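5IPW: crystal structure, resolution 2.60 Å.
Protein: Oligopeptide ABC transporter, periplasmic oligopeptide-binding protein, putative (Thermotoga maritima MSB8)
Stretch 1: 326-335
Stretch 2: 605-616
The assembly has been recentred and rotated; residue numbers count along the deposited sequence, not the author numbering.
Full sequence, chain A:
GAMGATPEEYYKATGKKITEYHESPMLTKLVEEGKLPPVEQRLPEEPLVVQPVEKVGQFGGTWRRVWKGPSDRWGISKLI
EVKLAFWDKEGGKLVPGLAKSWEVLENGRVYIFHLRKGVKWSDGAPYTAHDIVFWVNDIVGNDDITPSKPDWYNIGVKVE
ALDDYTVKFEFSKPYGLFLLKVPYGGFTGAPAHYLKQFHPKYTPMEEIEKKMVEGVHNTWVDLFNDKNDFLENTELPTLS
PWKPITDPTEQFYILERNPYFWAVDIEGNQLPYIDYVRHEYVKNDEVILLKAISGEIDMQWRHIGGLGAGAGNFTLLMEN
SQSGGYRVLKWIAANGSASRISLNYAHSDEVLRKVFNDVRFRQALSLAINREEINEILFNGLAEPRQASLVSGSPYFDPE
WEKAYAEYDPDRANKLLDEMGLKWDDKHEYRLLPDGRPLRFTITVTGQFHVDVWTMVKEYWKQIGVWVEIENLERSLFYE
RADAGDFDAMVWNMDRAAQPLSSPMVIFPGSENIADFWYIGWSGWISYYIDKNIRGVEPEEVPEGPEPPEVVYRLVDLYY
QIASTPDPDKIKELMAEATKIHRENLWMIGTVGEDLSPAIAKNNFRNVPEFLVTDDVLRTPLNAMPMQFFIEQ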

ATOM      1  N   TYR A 326      20.890  11.747  14.601  1.00 40.52           N
ATOM      2  CA  TYR A 326      20.091  11.056  13.605  1.00 41.57           C
ATOM      3  C   TYR A 326      19.743  11.991  12.459  1.00 43.54           C
ATOM      4  O   TYR A 326      20.026  13.178  12.512  1.00 44.23           O
ATOM      5  CB  TYR A 326      18.804  10.490  14.232  1.00 41.52           C
ATOM      6  CG  TYR A 326      17.821  11.536  14.722  1.00 40.23           C
ATOM      7  CD1 TYR A 326      16.927  12.138  13.852  1.00 39.15           C
ATOM      8  CD2 TYR A 326      17.789  11.915  16.067  1.00 40.91           C
ATOM      9  CE1 TYR A 326      16.032  13.092  14.300  1.00 40.02           C
ATOM     10  CE2 TYR A 326      16.893  12.866  16.528  1.00 38.95           C
ATOM     11  CZ  TYR A 326      16.022  13.457  15.647  1.00 38.44           C
ATOM     12  OH  TYR A 326      15.147  14.414  16.101  1.00 35.21           O
ATOM     13  N   ARG A 327      19.127  11.438  11.422  1.00 45.83           N
ATOM     14  CA  ARG A 327      18.664  12.228  10.291  1.00 48.60           C
ATOM     15  C   ARG A 327      17.195  11.947  10.058  1.00 46.68           C
ATOM     16  O   ARG A 327      16.696  10.885  10.423  1.00 46.04           O
ATOM     17  CB  ARG A 327      19.488  11.927   9.030  1.00 52.02           C
ATOM     18  CG  ARG A 327      19.363  10.514   8.481  1.00 54.97           C
ATOM     19  CD  ARG A 327      20.553  10.182   7.587  1.00 57.37           C
ATOM     20  NE  ARG A 327      20.523   8.823   7.046  1.00 56.70           N
ATOM     21  CZ  ARG A 327      20.739   7.723   7.757  1.00 58.02           C
ATOM     22  NH1 ARG A 327      20.979   7.797   9.062  1.00 60.02           N
ATOM     23  NH2 ARG A 327      20.702   6.534   7.166  1.00 58.76           N
ATOM     24  N   VAL A 328      16.508  12.921   9.474  1.00 45.66           N
ATOM     25  CA  VAL A 328      15.095  12.802   9.170  1.00 45.66           C
ATOM     26  C   VAL A 328      14.951  12.488   7.693  1.00 46.82           C
ATOM     27  O   VAL A 328      15.403  13.252   6.835  1.00 48.06           O
ATOM     28  CB  VAL A 328      14.331  14.100   9.492  1.00 45.49           C
ATOM     29  CG1 VAL A 328      12.898  14.027   8.988  1.00 44.51           C
ATOM     30  CG2 VAL A 328      14.338  14.358  10.992  1.00 47.40           C
ATOM     31  N   LEU A 329      14.306  11.367   7.404  1.00 47.17           N
ATOM     32  CA  LEU A 329      14.125  10.924   6.035  1.00 48.32           C
ATOM     33  C   LEU A 329      12.803  11.468   5.515  1.00 50.03           C
ATOM     34  O   LEU A 329      11.746  11.261   6.125  1.00 47.17           O
ATOM     35  CB  LEU A 329      14.186   9.394   5.959  1.00 47.19           C
ATOM     36  CG  LEU A 329      15.522   8.841   6.468  1.00 46.61           C
ATOM     37  CD1 LEU A 329      15.417   7.368   6.802  1.00 47.72           C
ATOM     38  CD2 LEU A 329      16.626   9.078   5.456  1.00 46.11           C
ATOM     39  N   LYS A 330      12.879  12.168   4.384  1.00 51.51           N
ATOM     40  CA  LYS A 330      11.733  12.864   3.808  1.00 51.28           C
ATOM     41  C   LYS A 330      10.885  11.919   2.970  1.00 48.41           C
ATOM     42  O   LYS A 330      10.684  12.143   1.776  1.00 47.00           O
ATOM     43  CB  LYS A 330      12.196  14.057   2.947  1.00 55.71           C
ATOM     44  CG  LYS A 330      12.295  15.381   3.685  1.00 59.82           C
ATOM     45  CD  LYS A 330      13.627  15.562   4.391  1.00 63.95           C
ATOM     46  CE  LYS A 330      13.611  16.791   5.292  1.00 67.49           C
ATOM     47  NZ  LYS A 330      14.817  16.838   6.166  1.00 70.44           N
ATOM     48  N   TRP A 331      10.380  10.863   3.593  1.00 47.78           N
ATOM     49  CA  TRP A 331       9.465   9.955   2.903  1.00 46.98           C
ATOM     50  C   TRP A 331       8.087  10.598   2.826  1.00 49.90           C
ATOM     51  O   TRP A 331       7.709  11.378   3.702  1.00 50.14           O
ATOM     52  CB  TRP A 331       9.366   8.608   3.622  1.00 44.08           C
ATOM     53  CG  TRP A 331      10.655   7.851   3.719  1.00 40.88           C
ATOM     54  CD1 TRP A 331      11.863   8.189   3.172  1.00 40.50           C
ATOM     55  CD2 TRP A 331      10.852   6.604   4.374  1.00 38.31           C
ATOM     56  NE1 TRP A 331      12.797   7.232   3.465  1.00 38.65           N
ATOM     57  CE2 TRP A 331      12.198   6.249   4.203  1.00 37.69           C
ATOM     58  CE3 TRP A 331      10.019   5.751   5.095  1.00 37.78           C
ATOM     59  CZ2 TRP A 331      12.728   5.087   4.735  1.00 37.11           C
ATOM     60  CZ3 TRP A 331      10.552   4.598   5.620  1.00 36.43           C
ATOM     61  CH2 TRP A 331      11.889   4.273   5.433  1.00 35.52           C
ATOM     62  N   ILE A 332       7.334  10.251   1.788  1.00 54.56           N
ATOM     63  CA  ILE A 332       6.011  10.823   1.557  1.00 57.96           C
ATOM     64  C   ILE A 332       4.898   9.783   1.711  1.00 63.19           C
ATOM     65  O   ILE A 332       5.134   8.581   1.575  1.00 68.16           O
ATOM     66  CB  ILE A 332       5.919  11.480   0.163  1.00 58.83           C
ATOM     67  CG1 ILE A 332       6.090  10.440  -0.960  1.00 60.19           C
ATOM     68  CG2 ILE A 332       6.951  12.600   0.043  1.00 57.12           C
ATOM     69  CD1 ILE A 332       5.759  10.966  -2.349  1.00 59.61           C
ATOM     70  N   ALA A 333       3.689  10.260   2.010  1.00 64.48           N
ATOM     71  CA  ALA A 333       2.496   9.423   1.985  1.00 62.66           C
ATOM     72  C   ALA A 333       2.061   9.297   0.540  1.00 65.45           C
ATOM     73  O   ALA A 333       2.456  10.102  -0.301  1.00 66.61           O
ATOM     74  CB  ALA A 333       1.390  10.033   2.826  1.00 63.24           C
ATOM     75  N   ALA A 334       1.248   8.286   0.248  1.00 69.02           N
ATOM     76  CA  ALA A 334       0.866   7.984  -1.128  1.00 68.80           C
ATOM     77  C   ALA A 334      -0.518   8.534  -1.456  1.00 71.51           C
ATOM     78  O   ALA A 334      -1.368   7.822  -2.006  1.00 73.64           O
ATOM     79  CB  ALA A 334       0.914   6.483  -1.364  1.00 68.59           C
ATOM     80  N   ASN A 335      -0.746   9.802  -1.129  1.00 68.71           N
ATOM     81  CA  ASN A 335      -2.005  10.439  -1.485  1.00 67.88           C
ATOM     82  C   ASN A 335      -1.825  11.493  -2.571  1.00 65.70           C
ATOM     83  O   ASN A 335      -0.983  12.375  -2.459  1.00 63.40           O
ATOM     84  CB  ASN A 335      -2.735  10.997  -0.258  1.00 67.20           C
ATOM     85  CG  ASN A 335      -1.875  11.894   0.592  1.00 69.14           C
ATOM     86  OD1 ASN A 335      -1.002  12.601   0.092  1.00 72.30           O
ATOM     87  ND2 ASN A 335      -2.131  11.885   1.895  1.00 69.35           N
ATOM     88  N   PHE A 605      23.131   4.149  11.274  1.00 36.06           N
ATOM     89  CA  PHE A 605      22.162   3.169  10.827  1.00 36.29           C
ATOM     90  C   PHE A 605      21.964   3.362   9.328  1.00 36.25           C
ATOM     91  O   PHE A 605      21.443   4.391   8.885  1.00 38.28           O
ATOM     92  CB  PHE A 605      20.842   3.339  11.574  1.00 35.24           C
ATOM     93  CG  PHE A 605      19.936   2.154  11.454  1.00 34.89           C
ATOM     94  CD1 PHE A 605      19.095   2.018  10.365  1.00 34.02           C
ATOM     95  CD2 PHE A 605      19.947   1.158  12.422  1.00 34.24           C
ATOM     96  CE1 PHE A 605      18.267   0.917  10.248  1.00 34.29           C
ATOM     97  CE2 PHE A 605      19.118   0.060  12.318  1.00 34.07           C
ATOM     98  CZ  PHE A 605      18.274  -0.061  11.228  1.00 35.07           C
ATOM     99  N   ARG A 606      22.370   2.362   8.554  1.00 35.26           N
ATOM    100  CA  ARG A 606      22.627   2.547   7.136  1.00 34.71           C
ATOM    101  C   ARG A 606      21.790   1.656   6.242  1.00 34.19           C
ATOM    102  O   ARG A 606      21.025   0.826   6.730  1.00 33.24           O
ATOM    103  CB  ARG A 606      24.117   2.323   6.886  1.00 36.22           C
ATOM    104  CG  ARG A 606      24.971   3.470   7.390  1.00 37.92           C
ATOM    105  CD  ARG A 606      24.760   4.689   6.510  1.00 40.19           C
ATOM    106  NE  ARG A 606      24.553   5.902   7.279  1.00 43.84           N
ATOM    107  CZ  ARG A 606      24.242   7.087   6.754  1.00 47.72           C
ATOM    108  NH1 ARG A 606      24.087   7.239   5.444  1.00 46.96           N
ATOM    109  NH2 ARG A 606      24.086   8.137   7.554  1.00 52.89           N
ATOM    110  N   ASN A 607      21.940   1.855   4.928  1.00 34.48           N
ATOM    111  CA  ASN A 607      21.164   1.154   3.893  1.00 32.60           C
ATOM    112  C   ASN A 607      19.674   1.483   3.964  1.00 32.71           C
ATOM    113  O   ASN A 607      18.833   0.691   3.531  1.00 31.64           O
ATOM    114  CB  ASN A 607      21.397  -0.375   3.933  1.00 31.84           C
ATOM    115  CG  ASN A 607      22.672  -0.811   3.206  1.00 31.70           C
ATOM    116  OD1 ASN A 607      23.272  -0.062   2.449  1.00 31.55           O
ATOM    117  ND2 ASN A 607      23.073  -2.041   3.437  1.00 32.34           N
ATOM    118  N   VAL A 608      19.354   2.661   4.499  1.00 33.58           N
ATOM    119  CA  VAL A 608      17.979   3.151   4.542  1.00 35.01           C
ATOM    120  C   VAL A 608      17.817   4.163   3.411  1.00 35.32           C
ATOM    121  O   VAL A 608      18.583   5.118   3.343  1.00 34.78           O
ATOM    122  CB  VAL A 608      17.643   3.846   5.880  1.00 36.19           C
ATOM    123  CG1 VAL A 608      16.168   4.190   5.948  1.00 36.20           C
ATOM    124  CG2 VAL A 608      18.006   2.956   7.066  1.00 37.13           C
ATOM    125  N   PRO A 609      16.822   3.960   2.524  1.00 35.75           N
ATOM    126  CA  PRO A 609      16.612   4.864   1.387  1.00 37.30           C
ATOM    127  C   PRO A 609      16.275   6.294   1.788  1.00 38.14           C
ATOM    128  O   PRO A 609      15.460   6.507   2.679  1.00 39.10           O
ATOM    129  CB  PRO A 609      15.414   4.251   0.641  1.00 36.26           C
ATOM    130  CG  PRO A 609      15.292   2.872   1.144  1.00 37.07           C
ATOM    131  CD  PRO A 609      15.870   2.839   2.521  1.00 36.49           C
ATOM    132  N   GLU A 610      16.882   7.251   1.098  1.00 40.81           N
ATOM    133  CA  GLU A 610      16.641   8.666   1.341  1.00 44.71           C
ATOM    134  C   GLU A 610      15.186   9.016   1.067  1.00 44.82           C
ATOM    135  O   GLU A 610      14.510   9.618   1.901  1.00 45.80           O
ATOM    136  CB  GLU A 610      17.558   9.504   0.451  1.00 49.14           C
ATOM    137  CG  GLU A 610      17.742  10.934   0.919  1.00 55.13           C
ATOM    138  CD  GLU A 610      18.622  11.761  -0.010  1.00 59.27           C
ATOM    139  OE1 GLU A 610      18.340  12.967  -0.171  1.00 64.75           O
ATOM    140  OE2 GLU A 610      19.593  11.217  -0.581  1.00 62.04           O
ATOM    141  N   PHE A 611      14.708   8.620  -0.109  1.00 46.49           N
ATOM    142  CA  PHE A 611      13.332   8.882  -0.531  1.00 46.17           C
ATOM    143  C   PHE A 611      12.554   7.574  -0.599  1.00 44.05           C
ATOM    144  O   PHE A 611      13.115   6.515  -0.881  1.00 41.31           O
ATOM    145  CB  PHE A 611      13.315   9.570  -1.902  1.00 48.50           C
ATOM    146  CG  PHE A 611      14.181  10.801  -1.976  1.00 51.87           C
ATOM    147  CD1 PHE A 611      13.739  12.017  -1.459  1.00 53.48           C
ATOM    148  CD2 PHE A 611      15.446  10.743  -2.558  1.00 54.36           C
ATOM    149  CE1 PHE A 611      14.537  13.149  -1.527  1.00 54.03           C
ATOM    150  CE2 PHE A 611      16.248  11.871  -2.629  1.00 55.07           C
ATOM    151  CZ  PHE A 611      15.793  13.076  -2.109  1.00 55.48           C
ATOM    152  N   LEU A 612      11.257   7.664  -0.341  1.00 42.26           N
ATOM    153  CA  LEU A 612      10.379   6.508  -0.365  1.00 43.07           C
ATOM    154  C   LEU A 612       8.933   6.981  -0.341  1.00 45.79           C
ATOM    155  O   LEU A 612       8.612   7.998   0.270  1.00 44.34           O
ATOM    156  CB  LEU A 612      10.635   5.609   0.848  1.00 42.19           C
ATOM    157  CG  LEU A 612      10.102   4.176   0.790  1.00 40.60           C
ATOM    158  CD1 LEU A 612      11.010   3.309  -0.056  1.00 40.11           C
ATOM    159  CD2 LEU A 612      10.005   3.586   2.186  1.00 40.89           C
ATOM    160  N   VAL A 613       8.060   6.233  -1.005  1.00 50.12           N
ATOM    161  CA  VAL A 613       6.621   6.482  -0.907  1.00 51.05           C
ATOM    162  C   VAL A 613       6.062   5.404   0.015  1.00 50.23           C
ATOM    163  O   VAL A 613       6.451   4.239  -0.065  1.00 48.69           O
ATOM    164  CB  VAL A 613       5.908   6.605  -2.298  1.00 52.53           C
ATOM    165  CG1 VAL A 613       6.875   6.423  -3.462  1.00 52.92           C
ATOM    166  CG2 VAL A 613       4.708   5.676  -2.438  1.00 52.18           C
ATOM    167  N   THR A 614       5.174   5.814   0.912  1.00 51.51           N
ATOM    168  CA  THR A 614       4.699   4.944   1.974  1.00 53.15           C
ATOM    169  C   THR A 614       3.213   4.684   1.823  1.00 54.65           C
ATOM    170  O   THR A 614       2.445   5.611   1.584  1.00 55.18           O
ATOM    171  CB  THR A 614       4.957   5.577   3.348  1.00 51.80           C
ATOM    172  OG1 THR A 614       4.135   6.738   3.504  1.00 52.77           O
ATOM    173  CG2 THR A 614       6.409   5.975   3.475  1.00 51.26           C
ATOM    174  N   ASP A 615       2.823   3.421   1.978  1.00 57.04           N
ATOM    175  CA  ASP A 615       1.440   2.977   1.794  1.00 58.92           C
ATOM    176  C   ASP A 615       1.325   1.561   2.373  1.00 57.27           C
ATOM    177  O   ASP A 615       2.319   0.839   2.432  1.00 57.23           O
ATOM    178  CB  ASP A 615       1.076   2.983   0.295  1.00 63.34           C
ATOM    179  CG  ASP A 615      -0.419   3.234   0.032  1.00 68.55           C
ATOM    180  OD1 ASP A 615      -1.194   3.427   0.998  1.00 71.40           O
ATOM    181  OD2 ASP A 615      -0.818   3.240  -1.160  1.00 67.03           O
ATOM    182  N   ASP A 616       0.131   1.163   2.805  1.00 55.97           N
ATOM    183  CA  ASP A 616      -0.063  -0.183   3.369  1.00 55.71           C
ATOM    184  C   ASP A 616       0.099  -1.266   2.292  1.00 52.41           C
ATOM    185  O   ASP A 616       0.613  -2.347   2.566  1.00 53.18           O
ATOM    186  CB  ASP A 616      -1.426  -0.305   4.070  1.00 56.90           C
ATOM    187  CG  ASP A 616      -1.711  -1.727   4.573  1.00 60.77           C
ATOM    188  OD1 ASP A 616      -2.210  -2.561   3.782  1.00 62.36           O
ATOM    189  OD2 ASP A 616      -1.450  -2.010   5.764  1.00 61.54           O
TER
HETATM  190  O   HOH W   1      20.815   4.887   4.654  1.00 37.38           O
HETATM  191  O   HOH W   2      15.338  12.275   2.961  1.00 36.41           O
HETATM  192  O   HOH W   3      10.544  10.519  -0.685  1.00 38.66           O

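Segments distant in sequence often join through a short run of sheet, with side chains and water completing the contact where backbones part, and this pairing illustrates the principle. At Arg327 the side chain reaches a backbone carbonyl of the other stretch: NH2 donates to Phe605 O at 2.8 Å, nearly straight, and NH1 adds a weak bond to the same oxygen at 3.4 Å. The guanidinium also lies flat on that of Arg606, centres 3.7 Å apart and planes at 10°; stacking of this kind lets two like charges approach while their N-H groups point outward to acceptors. Leu329 follows with apolar packing, its CD1 3.4 Å from Val608 CG1. At Lys330 the backbones are too far apart to pair directly, and water 2 links Lys330 N to Glu610 O, while water 3 links Lys330 O to Leu612 N. Trp331 is the most extensively covered residue. Its NE1 donates to Pro609 O at 2.9 Å along the ring edge, whereas Leu612 CB sits almost exactly above the five-membered ring. The backbones pair in parallel register, Ile332 with Val613 and Ala333 with Thr614: Ile332 N donates to Leu612 O (3.0 Å), and Ile332 O accepts from both Thr614 N and Thr614 OG1, each at 2.8 Å. Beyond Ala333, Ala334 CB closes the contact against Val613 CG2 at 4.0 Å.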